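Local coordinates for 361aa long hypothetical D-aminopeptidase (Pyrococcus horikoshii, PDB 2DRH), which is of unproven function but is probably an aminopeptidase of the DmpA-like S58 peptidase family, at residues T22-V27 and I243-A248; L98-S103 and N142-R147; S177-K182 and N325-A330. One frame throughout, in Å; residues are numbered along the deposited sequence.

Overall arrangement
Near the N terminus, residues 22-27 lead into strand 28-36 of the four-stranded sheet; in contact 1 they meet the end of strand 240-246, in the larger mixed sheet, closing a loop of more than two hundred residues. Nested within that loop, contact 2 joins the end of strand 96-100 to residues 142-147, enclosing helix 104-118 and strand 132-136. Contact 3 opens afterwards, when the hairpin at 177-182 packs on the C-terminal end of helix 309-328. Because 177-182 lies inside the loop of contact 1 and 325-330 beyond it, the two cross, while contact 3 follows contact 2 in series. Contacts 1 and 2 lie on opposite sides of the chain's centre, their own centres about 28 Å apart.

Contact 1: T22-V27 and I243-A248; sequences TDVKGV and IIATDA
A type II beta turn running from Val24 to Val27 lies over the last residues of strand 240-246. Its closing bond, from Val27 N to Val24 O, is 3.0 Å long. Gly26 takes a positive phi (103°) at which a CB would press on the carbonyl oxygen of Lys25. Val24 points toward the strand with its branches straddling two residues: CG2 rests 4.0 Å from Ala245 CB and also touches the Ala245 carbonyl, whereas CG1 sits over the backbone of Thr246. Val27 CG2 reaches the same methyl group, Ala245 CB, at 4.2 Å. An alanine at Val24 would remove both branches and would probably loosen the seat of the turn on Ala245 and Thr246.

Lys25 leaves the turn with CG in the crowded position between its backbone N and carbonyl carbon (chi1 71°). A second bend at chi2 places CD, and an extended chi3 then carries CE to 3.4 Å from Asp247 CB, the two side chains crossing at about a right angle. A last bend (chi4 -69°) holds NZ 3.5 Å from Asp247 CB, where it bonds to Thr286 OG1. The carboxylate does not grip the amine: Asp247 OD2 is 4.8 Å from Lys25 NZ, and OD1 accepts from Thr200 N instead. Opposite charges at this spacing may still attract.

Beyond Ala245 the strand ends in an ST turn, Thr246 OG1 accepting from Ala248 N. Here a type II beta turn packs on a strand that runs between 198-207 and 278-285 in the large mixed sheet.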
ATOM      1  N   THR A  22      -8.537  13.003  25.699  1.00 22.28           N
ATOM      2  CA  THR A  22      -9.899  12.882  26.220  1.00 22.66           C
ATOM      3  C   THR A  22     -10.720  14.164  26.072  1.00 24.03           C
ATOM      4  O   THR A  22     -11.869  14.225  26.517  1.00 22.49           O
ATOM      5  CB  THR A  22      -9.904  12.467  27.697  1.00 20.58           C
ATOM      6  OG1 THR A  22      -9.016  13.315  28.432  1.00 22.39           O
ATOM      7  CG2 THR A  22      -9.463  11.022  27.843  1.00 23.05           C
ATOM      8  N   ASP A  23     -10.129  15.192  25.472  1.00 25.87           N
ATOM      9  CA  ASP A  23     -10.866  16.427  25.240  1.00 27.05           C
ATOM     10  C   ASP A  23     -11.846  16.086  24.128  1.00 28.01           C
ATOM     11  O   ASP A  23     -12.784  16.832  23.847  1.00 28.29           O
ATOM     12  CB  ASP A  23      -9.938  17.568  24.814  1.00 27.48           C
ATOM     13  CG  ASP A  23      -9.283  18.252  25.998  1.00 26.23           C
ATOM     14  OD1 ASP A  23      -9.990  18.491  26.996  1.00 26.18           O
ATOM     15  OD2 ASP A  23      -8.077  18.562  25.936  1.00 24.62           O
ATOM     16  N   VAL A  24     -11.606  14.945  23.486  1.00 28.03           N
ATOM     17  CA  VAL A  24     -12.504  14.457  22.448  1.00 26.75           C
ATOM     18  C   VAL A  24     -13.543  13.728  23.299  1.00 27.07           C
ATOM     19  O   VAL A  24     -13.289  12.635  23.808  1.00 25.99           O
ATOM     20  CB  VAL A  24     -11.791  13.464  21.496  1.00 26.06           C
ATOM     21  CG1 VAL A  24     -12.772  12.935  20.456  1.00 23.11           C
ATOM     22  CG2 VAL A  24     -10.626  14.160  20.798  1.00 25.72           C
ATOM     23  N   LYS A  25     -14.698  14.362  23.478  1.00 28.23           N
ATOM     24  CA  LYS A  25     -15.763  13.814  24.311  1.00 27.66           C
ATOM     25  C   LYS A  25     -16.041  12.335  24.075  1.00 26.15           C
ATOM     26  O   LYS A  25     -16.265  11.902  22.942  1.00 24.96           O
ATOM     27  CB  LYS A  25     -17.058  14.616  24.118  1.00 29.51           C
ATOM     28  CG  LYS A  25     -17.735  14.409  22.773  1.00 32.29           C
ATOM     29  CD  LYS A  25     -17.043  15.188  21.661  1.00 34.63           C
ATOM     30  CE  LYS A  25     -17.460  14.685  20.286  1.00 34.39           C
ATOM     31  NZ  LYS A  25     -16.909  13.318  20.038  1.00 30.86           N
ATOM     32  N   GLY A  26     -16.029  11.566  25.159  1.00 25.54           N
ATOM     33  CA  GLY A  26     -16.294  10.143  25.055  1.00 26.51           C
ATOM     34  C   GLY A  26     -15.041   9.296  25.141  1.00 27.02           C
ATOM     35  O   GLY A  26     -15.088   8.165  25.630  1.00 28.40           O
ATOM     36  N   VAL A  27     -13.920   9.831  24.663  1.00 27.14           N
ATOM     37  CA  VAL A  27     -12.656   9.097  24.703  1.00 27.33           C
ATOM     38  C   VAL A  27     -12.193   8.966  26.151  1.00 27.52           C
ATOM     39  O   VAL A  27     -12.302   9.908  26.931  1.00 27.53           O
ATOM     40  CB  VAL A  27     -11.562   9.816  23.863  1.00 26.76           C
ATOM     41  CG1 VAL A  27     -10.210   9.123  24.034  1.00 25.94           C
ATOM     42  CG2 VAL A  27     -11.964   9.816  22.397  1.00 26.44           C
ATOM     43  N   ILE A 243      -1.563   7.745  18.829  1.00 18.65           N
ATOM     44  CA  ILE A 243      -2.998   7.513  18.730  1.00 18.01           C
ATOM     45  C   ILE A 243      -3.687   8.855  18.566  1.00 18.85           C
ATOM     46  O   ILE A 243      -3.594   9.727  19.432  1.00 17.32           O
ATOM     47  CB  ILE A 243      -3.545   6.809  19.991  1.00 17.60           C
ATOM     48  CG1 ILE A 243      -2.795   5.494  20.221  1.00 16.36           C
ATOM     49  CG2 ILE A 243      -5.045   6.542  19.838  1.00 15.68           C
ATOM     50  CD1 ILE A 243      -2.932   4.500  19.084  1.00 17.94           C
ATOM     51  N   ILE A 244      -4.372   9.019  17.444  1.00 19.14           N
ATOM     52  CA  ILE A 244      -5.063  10.265  17.163  1.00 21.15           C
ATOM     53  C   ILE A 244      -6.574  10.087  17.238  1.00 23.27           C
ATOM     54  O   ILE A 244      -7.129   9.107  16.728  1.00 23.02           O
ATOM     55  CB  ILE A 244      -4.721  10.796  15.757  1.00 20.54           C
ATOM     56  CG1 ILE A 244      -3.211  10.711  15.506  1.00 19.57           C
ATOM     57  CG2 ILE A 244      -5.221  12.230  15.615  1.00 20.01           C
ATOM     58  CD1 ILE A 244      -2.372  11.445  16.512  1.00 21.20           C
ATOM     59  N   ALA A 245      -7.233  11.042  17.881  1.00 23.48           N
ATOM     60  CA  ALA A 245      -8.687  11.020  18.001  1.00 22.81           C
ATOM     61  C   ALA A 245      -9.221  12.388  17.595  1.00 21.88           C
ATOM     62  O   ALA A 245      -8.570  13.410  17.826  1.00 19.55           O
ATOM     63  CB  ALA A 245      -9.100  10.701  19.435  1.00 22.63           C
ATOM     64  N   THR A 246     -10.402  12.401  16.982  1.00 22.74           N
ATOM     65  CA  THR A 246     -11.037  13.645  16.563  1.00 22.42           C
ATOM     66  C   THR A 246     -12.545  13.474  16.504  1.00 22.74           C
ATOM     67  O   THR A 246     -13.046  12.361  16.336  1.00 22.89           O
ATOM     68  CB  THR A 246     -10.553  14.110  15.168  1.00 23.80           C
ATOM     69  OG1 THR A 246     -11.188  15.354  14.834  1.00 22.84           O
ATOM     70  CG2 THR A 246     -10.903  13.078  14.098  1.00 22.95           C
ATOM     71  N   ASP A 247     -13.266  14.579  16.656  1.00 23.87           N
ATOM     72  CA  ASP A 247     -14.719  14.543  16.596  1.00 25.25           C
ATOM     73  C   ASP A 247     -15.180  15.065  15.233  1.00 25.90           C
ATOM     74  O   ASP A 247     -16.366  15.293  15.002  1.00 25.54           O
ATOM     75  CB  ASP A 247     -15.319  15.368  17.742  1.00 26.92           C
ATOM     76  CG  ASP A 247     -14.937  16.843  17.682  1.00 29.36           C
ATOM     77  OD1 ASP A 247     -13.918  17.188  17.050  1.00 27.92           O
ATOM     78  OD2 ASP A 247     -15.658  17.663  18.294  1.00 31.56           O
ATOM     79  N   ALA A 248     -14.226  15.249  14.327  1.00 24.16           N
ATOM     80  CA  ALA A 248     -14.538  15.724  12.988  1.00 23.89           C
ATOM     81  C   ALA A 248     -14.991  14.542  12.132  1.00 22.44           C
ATOM     82  O   ALA A 248     -14.392  13.468  12.182  1.00 24.92           O
ATOM     83  CB  ALA A 248     -13.306  16.384  12.364  1.00 22.52           C
TER

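Contact 2: L98-S103 and N142-R147; sequences LTNTLS and NDIRGR
Ile144 stretches toward the end of strand 96-100 with CG1 anti to its backbone N (chi1 -161°) and chi2 also extended, so that CD1 reaches in beside Asn100, Thr101 and the backbone N of Leu102. Asn100 slides past it in the opposite direction. Its CG stands in the crowded position between backbone N and carbonyl carbon (chi1 70°), which sets Asn100 OD1 3.5 Å from Ile144 CG1. The amide is held at both ends: ND2 bonds to Thr50 OG1, and a water donates to Asn100 OD1 (2.7 Å) and to Ile144 O (2.8 Å), so that it bridges the two segments.

Leu102 packs next to Asn100 against Ile144. Its CB is 3.9 Å from Ile144 CG1, and its unusual chi2 of 40° carries CD2 onto the Ile144 backbone, 3.6 Å from the carbonyl O, then on toward Arg145 CA. Ile144 CG2 also meets this CD2, giving the leucine an apolar as well as a carbonyl neighbour.

Arg147, with positive phi and psi, follows the helically twisted residues 144-146. Its CG lies beside its own backbone N and passes 3.6 Å from Leu102 O; bends at chi2 and chi3 then send the guanidinium to salt bridges with Asp113 and Glu109 of the second subunit.

Within the fold, strand 96-100 runs between strands 48-56 and 132-136 and gives way to helix 104-118. Residues 142-147, part of the loop between strand 132-136 and helix 151-160, are wedged between that strand end and helix 104-118 of the second subunit.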
ATOM      1  N   LEU A  98      -2.134  -0.857  24.497  1.00 20.07           N
ATOM      2  CA  LEU A  98      -0.715  -0.643  24.303  1.00 19.59           C
ATOM      3  C   LEU A  98       0.002  -1.384  25.422  1.00 19.61           C
ATOM      4  O   LEU A  98      -0.480  -1.417  26.556  1.00 18.57           O
ATOM      5  CB  LEU A  98      -0.388   0.851  24.372  1.00 17.54           C
ATOM      6  CG  LEU A  98      -1.272   1.772  23.517  1.00 17.30           C
ATOM      7  CD1 LEU A  98      -0.745   3.199  23.585  1.00 16.26           C
ATOM      8  CD2 LEU A  98      -1.295   1.288  22.086  1.00 15.50           C
ATOM      9  N   THR A  99       1.134  -1.995  25.092  1.00 17.73           N
ATOM     10  CA  THR A  99       1.932  -2.714  26.075  1.00 17.80           C
ATOM     11  C   THR A  99       3.329  -2.965  25.508  1.00 18.36           C
ATOM     12  O   THR A  99       3.705  -2.359  24.510  1.00 17.57           O
ATOM     13  CB  THR A  99       1.276  -4.045  26.477  1.00 17.86           C
ATOM     14  OG1 THR A  99       1.985  -4.591  27.594  1.00 19.52           O
ATOM     15  CG2 THR A  99       1.281  -5.042  25.314  1.00 17.73           C
ATOM     16  N   ASN A 100       4.112  -3.834  26.140  1.00 19.54           N
ATOM     17  CA  ASN A 100       5.455  -4.079  25.625  1.00 18.84           C
ATOM     18  C   ASN A 100       5.429  -5.105  24.497  1.00 17.87           C
ATOM     19  O   ASN A 100       4.496  -5.909  24.380  1.00 17.30           O
ATOM     20  CB  ASN A 100       6.409  -4.518  26.748  1.00 19.96           C
ATOM     21  CG  ASN A 100       6.110  -5.907  27.271  1.00 23.10           C
ATOM     22  OD1 ASN A 100       6.331  -6.906  26.584  1.00 22.83           O
ATOM     23  ND2 ASN A 100       5.603  -5.980  28.498  1.00 24.04           N
ATOM     24  N   THR A 101       6.462  -5.073  23.667  1.00 17.79           N
ATOM     25  CA  THR A 101       6.557  -5.967  22.519  1.00 17.75           C
ATOM     26  C   THR A 101       6.217  -7.431  22.771  1.00 18.81           C
ATOM     27  O   THR A 101       5.411  -8.012  22.044  1.00 19.70           O
ATOM     28  CB  THR A 101       7.960  -5.915  21.890  1.00 16.56           C
ATOM     29  OG1 THR A 101       8.353  -4.549  21.729  1.00 14.45           O
ATOM     30  CG2 THR A 101       7.957  -6.602  20.509  1.00 14.70           C
ATOM     31  N   LEU A 102       6.826  -8.029  23.791  1.00 18.96           N
ATOM     32  CA  LEU A 102       6.594  -9.440  24.074  1.00 19.00           C
ATOM     33  C   LEU A 102       5.310  -9.776  24.818  1.00 20.60           C
ATOM     34  O   LEU A 102       5.011 -10.950  25.021  1.00 20.40           O
ATOM     35  CB  LEU A 102       7.796 -10.024  24.818  1.00 21.02           C
ATOM     36  CG  LEU A 102       8.947 -10.587  23.966  1.00 22.81           C
ATOM     37  CD1 LEU A 102       9.208  -9.715  22.765  1.00 23.85           C
ATOM     38  CD2 LEU A 102      10.192 -10.705  24.828  1.00 22.56           C
ATOM     39  N   SER A 103       4.546  -8.762  25.219  1.00 22.21           N
ATOM     40  CA  SER A 103       3.279  -9.003  25.922  1.00 22.11           C
ATOM     41  C   SER A 103       2.059  -8.889  25.001  1.00 23.29           C
ATOM     42  O   SER A 103       0.920  -8.990  25.466  1.00 25.16           O
ATOM     43  CB  SER A 103       3.100  -8.013  27.079  1.00 22.63           C
ATOM     44  OG  SER A 103       4.026  -8.240  28.129  1.00 22.56           O
ATOM     45  N   ASN A 142      13.112  -2.870  31.432  1.00 21.75           N
ATOM     46  CA  ASN A 142      12.249  -3.974  31.840  1.00 24.57           C
ATOM     47  C   ASN A 142      12.685  -5.381  31.462  1.00 24.01           C
ATOM     48  O   ASN A 142      13.323  -5.596  30.433  1.00 25.76           O
ATOM     49  CB  ASN A 142      10.834  -3.731  31.300  1.00 21.67           C
ATOM     50  CG  ASN A 142       9.872  -4.850  31.645  1.00 23.28           C
ATOM     51  OD1 ASN A 142       9.725  -5.220  32.810  1.00 24.02           O
ATOM     52  ND2 ASN A 142       9.206  -5.395  30.633  1.00 22.21           N
ATOM     53  N   ASP A 143      12.336  -6.334  32.324  1.00 24.49           N
ATOM     54  CA  ASP A 143      12.617  -7.739  32.077  1.00 24.70           C
ATOM     55  C   ASP A 143      11.520  -8.155  31.107  1.00 23.83           C
ATOM     56  O   ASP A 143      10.532  -8.786  31.490  1.00 24.28           O
ATOM     57  CB  ASP A 143      12.513  -8.561  33.370  1.00 24.60           C
ATOM     58  CG  ASP A 143      12.450 -10.062  33.103  1.00 25.56           C
ATOM     59  OD1 ASP A 143      13.240 -10.548  32.264  1.00 26.71           O
ATOM     60  OD2 ASP A 143      11.616 -10.757  33.730  1.00 24.60           O
ATOM     61  N   ILE A 144      11.694  -7.781  29.848  1.00 24.07           N
ATOM     62  CA  ILE A 144      10.706  -8.087  28.823  1.00 23.36           C
ATOM     63  C   ILE A 144      10.535  -9.584  28.548  1.00 23.31           C
ATOM     64  O   ILE A 144       9.436 -10.039  28.253  1.00 21.23           O
ATOM     65  CB  ILE A 144      11.049  -7.331  27.520  1.00 23.48           C
ATOM     66  CG1 ILE A 144       9.812  -7.257  26.624  1.00 21.84           C
ATOM     67  CG2 ILE A 144      12.223  -8.006  26.808  1.00 22.55           C
ATOM     68  CD1 ILE A 144       9.938  -6.227  25.522  1.00 20.83           C
ATOM     69  N   ARG A 145      11.616 -10.355  28.649  1.00 23.23           N
ATOM     70  CA  ARG A 145      11.531 -11.792  28.418  1.00 23.03           C
ATOM     71  C   ARG A 145      10.581 -12.451  29.425  1.00 22.21           C
ATOM     72  O   ARG A 145      10.006 -13.497  29.144  1.00 22.57           O
ATOM     73  CB  ARG A 145      12.915 -12.443  28.540  1.00 23.81           C
ATOM     74  CG  ARG A 145      13.911 -12.076  27.441  1.00 25.50           C
ATOM     75  CD  ARG A 145      15.288 -12.696  27.725  1.00 26.27           C
ATOM     76  NE  ARG A 145      15.227 -14.152  27.788  1.00 25.37           N
ATOM     77  CZ  ARG A 145      15.237 -14.951  26.723  1.00 27.45           C
ATOM     78  NH1 ARG A 145      15.318 -14.440  25.502  1.00 25.59           N
ATOM     79  NH2 ARG A 145      15.141 -16.264  26.880  1.00 28.83           N
ATOM     80  N   GLY A 146      10.420 -11.834  30.592  1.00 22.32           N
ATOM     81  CA  GLY A 146       9.554 -12.395  31.620  1.00 21.29           C
ATOM     82  C   GLY A 146       8.047 -12.261  31.439  1.00 22.22           C
ATOM     83  O   GLY A 146       7.290 -12.903  32.165  1.00 20.51           O
ATOM     84  N   ARG A 147       7.604 -11.435  30.496  1.00 20.88           N
ATOM     85  CA  ARG A 147       6.170 -11.261  30.245  1.00 22.86           C
ATOM     86  C   ARG A 147       5.410 -11.093  31.554  1.00 23.50           C
ATOM     87  O   ARG A 147       4.627 -11.954  31.954  1.00 24.24           O
ATOM     88  CB  ARG A 147       5.616 -12.456  29.463  1.00 22.66           C
ATOM     89  CG  ARG A 147       6.150 -12.536  28.035  1.00 25.17           C
ATOM     90  CD  ARG A 147       6.585 -13.949  27.665  1.00 27.18           C
ATOM     91  NE  ARG A 147       5.620 -14.614  26.802  1.00 26.02           N
ATOM     92  CZ  ARG A 147       5.741 -15.863  26.368  1.00 26.60           C
ATOM     93  NH1 ARG A 147       6.791 -16.603  26.717  1.00 25.53           N
ATOM     94  NH2 ARG A 147       4.815 -16.368  25.569  1.00 25.06           N
TER
HETATM   95  O   HOH W   1       7.088  -8.626  28.530  1.00 17.32           O

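Contact 3: S177-K182 and N325-A330; sequences SAFEFK and NSLLEA
The Phe179 ring approaches Leu327 obliquely, its CD2 standing 4.0 Å from Leu327 CD1, and the two side chains cross at about a right angle. The ring belongs to the tip of a beta hairpin with a two-residue type I' turn, in which Phe179 and Glu180 both adopt left-handed backbone angles between strands 177-178 and 181-182. Paired backbone bonds join Ala178 and Phe181 across the hairpin, and Arg212 takes the turn carbonyls of Phe179 and Glu180.

The partner is the C-terminal end of helix 309-328. Leu327, with CG anti to its carbonyl carbon, splits its two methyls between the hairpin residues: while CD1 goes to the ring, CD2 packs 3.6 Å from Ala178 CB and also touches the carbonyl of Lys182. Just past the helix, Ala330 CB lies 3.6 Å from Lys182 CG. The lysine chain then bends at chi2 and chi4, leading its amine away to Thr174 O.

The contact thus docks a small hairpin on a helix end by apolar packing. A water bridges the two backbones, donating to Lys182 O at 3.0 Å and to Leu327 O at 2.7 Å.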
ATOM      1  N   SER A 177      11.976   4.483  27.077  1.00 23.21           N
ATOM      2  CA  SER A 177      13.070   5.443  26.967  1.00 22.98           C
ATOM      3  C   SER A 177      12.886   6.300  25.720  1.00 23.49           C
ATOM      4  O   SER A 177      12.528   5.788  24.664  1.00 23.19           O
ATOM      5  CB  SER A 177      14.415   4.710  26.853  1.00 23.36           C
ATOM      6  OG  SER A 177      14.626   3.850  27.949  1.00 23.50           O
ATOM      7  N   ALA A 178      13.144   7.599  25.839  1.00 25.16           N
ATOM      8  CA  ALA A 178      13.025   8.516  24.708  1.00 23.97           C
ATOM      9  C   ALA A 178      14.167   9.528  24.749  1.00 24.51           C
ATOM     10  O   ALA A 178      14.327  10.250  25.738  1.00 23.83           O
ATOM     11  CB  ALA A 178      11.684   9.240  24.754  1.00 24.00           C
ATOM     12  N   PHE A 179      14.966   9.567  23.684  1.00 22.29           N
ATOM     13  CA  PHE A 179      16.095  10.492  23.608  1.00 22.63           C
ATOM     14  C   PHE A 179      17.053  10.263  24.770  1.00 22.71           C
ATOM     15  O   PHE A 179      17.740  11.180  25.215  1.00 22.06           O
ATOM     16  CB  PHE A 179      15.589  11.938  23.630  1.00 21.56           C
ATOM     17  CG  PHE A 179      14.721  12.288  22.461  1.00 24.30           C
ATOM     18  CD1 PHE A 179      15.273  12.444  21.190  1.00 22.49           C
ATOM     19  CD2 PHE A 179      13.344  12.425  22.619  1.00 22.67           C
ATOM     20  CE1 PHE A 179      14.464  12.730  20.092  1.00 23.30           C
ATOM     21  CE2 PHE A 179      12.528  12.709  21.527  1.00 23.78           C
ATOM     22  CZ  PHE A 179      13.088  12.863  20.262  1.00 23.17           C
ATOM     23  N   GLU A 180      17.082   9.029  25.255  1.00 22.12           N
ATOM     24  CA  GLU A 180      17.941   8.642  26.365  1.00 24.40           C
ATOM     25  C   GLU A 180      17.620   9.356  27.670  1.00 23.25           C
ATOM     26  O   GLU A 180      18.472   9.539  28.537  1.00 23.96           O
ATOM     27  CB  GLU A 180      19.415   8.788  25.973  1.00 22.00           C
ATOM     28  CG  GLU A 180      19.754   7.857  24.827  1.00 23.79           C
ATOM     29  CD  GLU A 180      21.197   7.937  24.375  1.00 24.00           C
ATOM     30  OE1 GLU A 180      22.088   7.463  25.114  1.00 24.26           O
ATOM     31  OE2 GLU A 180      21.430   8.475  23.276  1.00 22.32           O
ATOM     32  N   PHE A 181      16.356   9.746  27.782  1.00 24.91           N
ATOM     33  CA  PHE A 181      15.794  10.356  28.977  1.00 22.68           C
ATOM     34  C   PHE A 181      14.636   9.398  29.231  1.00 24.31           C
ATOM     35  O   PHE A 181      14.373   8.517  28.403  1.00 23.04           O
ATOM     36  CB  PHE A 181      15.253  11.758  28.697  1.00 23.18           C
ATOM     37  CG  PHE A 181      16.321  12.810  28.550  1.00 22.36           C
ATOM     38  CD1 PHE A 181      17.190  13.088  29.600  1.00 23.56           C
ATOM     39  CD2 PHE A 181      16.432  13.548  27.374  1.00 22.22           C
ATOM     40  CE1 PHE A 181      18.156  14.096  29.484  1.00 23.49           C
ATOM     41  CE2 PHE A 181      17.391  14.556  27.245  1.00 20.71           C
ATOM     42  CZ  PHE A 181      18.253  14.831  28.301  1.00 20.50           C
ATOM     43  N   LYS A 182      13.944   9.536  30.354  1.00 24.39           N
ATOM     44  CA  LYS A 182      12.828   8.639  30.608  1.00 23.71           C
ATOM     45  C   LYS A 182      11.718   8.972  29.619  1.00 23.88           C
ATOM     46  O   LYS A 182      11.419  10.146  29.390  1.00 24.25           O
ATOM     47  CB  LYS A 182      12.314   8.810  32.033  1.00 23.99           C
ATOM     48  CG  LYS A 182      11.231   7.815  32.418  1.00 24.90           C
ATOM     49  CD  LYS A 182      11.778   6.393  32.472  1.00 25.19           C
ATOM     50  CE  LYS A 182      10.661   5.380  32.710  1.00 23.10           C
ATOM     51  NZ  LYS A 182       9.617   5.485  31.655  1.00 20.59           N
ATOM     52  N   ASN A 325       5.514  16.360  26.137  1.00 21.15           N
ATOM     53  CA  ASN A 325       4.852  16.143  27.421  1.00 21.35           C
ATOM     54  C   ASN A 325       5.193  14.781  28.023  1.00 22.20           C
ATOM     55  O   ASN A 325       5.224  14.630  29.246  1.00 21.73           O
ATOM     56  CB  ASN A 325       3.328  16.275  27.277  1.00 21.15           C
ATOM     57  CG  ASN A 325       2.898  17.695  26.970  1.00 20.86           C
ATOM     58  OD1 ASN A 325       3.490  18.639  27.472  1.00 20.05           O
ATOM     59  ND2 ASN A 325       1.859  17.851  26.152  1.00 22.90           N
ATOM     60  N   SER A 326       5.448  13.786  27.173  1.00 23.01           N
ATOM     61  CA  SER A 326       5.796  12.454  27.667  1.00 23.58           C
ATOM     62  C   SER A 326       7.138  12.532  28.385  1.00 23.81           C
ATOM     63  O   SER A 326       7.414  11.742  29.286  1.00 26.72           O
ATOM     64  CB  SER A 326       5.880  11.432  26.519  1.00 24.01           C
ATOM     65  OG  SER A 326       7.076  11.587  25.772  1.00 24.23           O
ATOM     66  N   LEU A 327       7.969  13.489  27.986  1.00 23.05           N
ATOM     67  CA  LEU A 327       9.274  13.673  28.617  1.00 24.38           C
ATOM     68  C   LEU A 327       9.113  14.529  29.881  1.00 24.73           C
ATOM     69  O   LEU A 327       9.649  14.200  30.938  1.00 25.38           O
ATOM     70  CB  LEU A 327      10.243  14.351  27.643  1.00 22.34           C
ATOM     71  CG  LEU A 327      10.523  13.608  26.330  1.00 23.21           C
ATOM     72  CD1 LEU A 327      11.379  14.482  25.420  1.00 22.11           C
ATOM     73  CD2 LEU A 327      11.228  12.292  26.616  1.00 22.96           C
ATOM     74  N   LEU A 328       8.357  15.617  29.761  1.00 24.31           N
ATOM     75  CA  LEU A 328       8.104  16.519  30.883  1.00 25.84           C
ATOM     76  C   LEU A 328       7.363  15.838  32.035  1.00 25.47           C
ATOM     77  O   LEU A 328       7.538  16.207  33.196  1.00 26.30           O
ATOM     78  CB  LEU A 328       7.289  17.729  30.411  1.00 25.77           C
ATOM     79  CG  LEU A 328       7.999  18.772  29.543  1.00 27.59           C
ATOM     80  CD1 LEU A 328       7.000  19.772  28.969  1.00 26.50           C
ATOM     81  CD2 LEU A 328       9.036  19.479  30.386  1.00 30.62           C
ATOM     82  N   GLU A 329       6.545  14.840  31.711  1.00 26.32           N
ATOM     83  CA  GLU A 329       5.765  14.130  32.721  1.00 26.19           C
ATOM     84  C   GLU A 329       6.468  12.906  33.300  1.00 27.28           C
ATOM     85  O   GLU A 329       6.066  12.398  34.345  1.00 26.20           O
ATOM     86  CB  GLU A 329       4.416  13.710  32.135  1.00 27.40           C
ATOM     87  CG  GLU A 329       3.500  14.863  31.740  1.00 29.68           C
ATOM     88  CD  GLU A 329       2.666  15.371  32.898  1.00 32.55           C
ATOM     89  OE1 GLU A 329       3.243  15.794  33.923  1.00 33.78           O
ATOM     90  OE2 GLU A 329       1.423  15.344  32.781  1.00 34.27           O
ATOM     91  N   ALA A 330       7.515  12.432  32.630  1.00 28.09           N
ATOM     92  CA  ALA A 330       8.251  11.259  33.102  1.00 28.53           C
ATOM     93  C   ALA A 330       9.155  11.548  34.305  1.00 30.46           C
ATOM     94  O   ALA A 330       9.793  12.603  34.391  1.00 30.80           O
ATOM     95  CB  ALA A 330       9.079  10.671  31.967  1.00 28.31           C
TER
HETATM   96  O   HOH W   2      11.948  12.916  30.538  1.00 23.56           O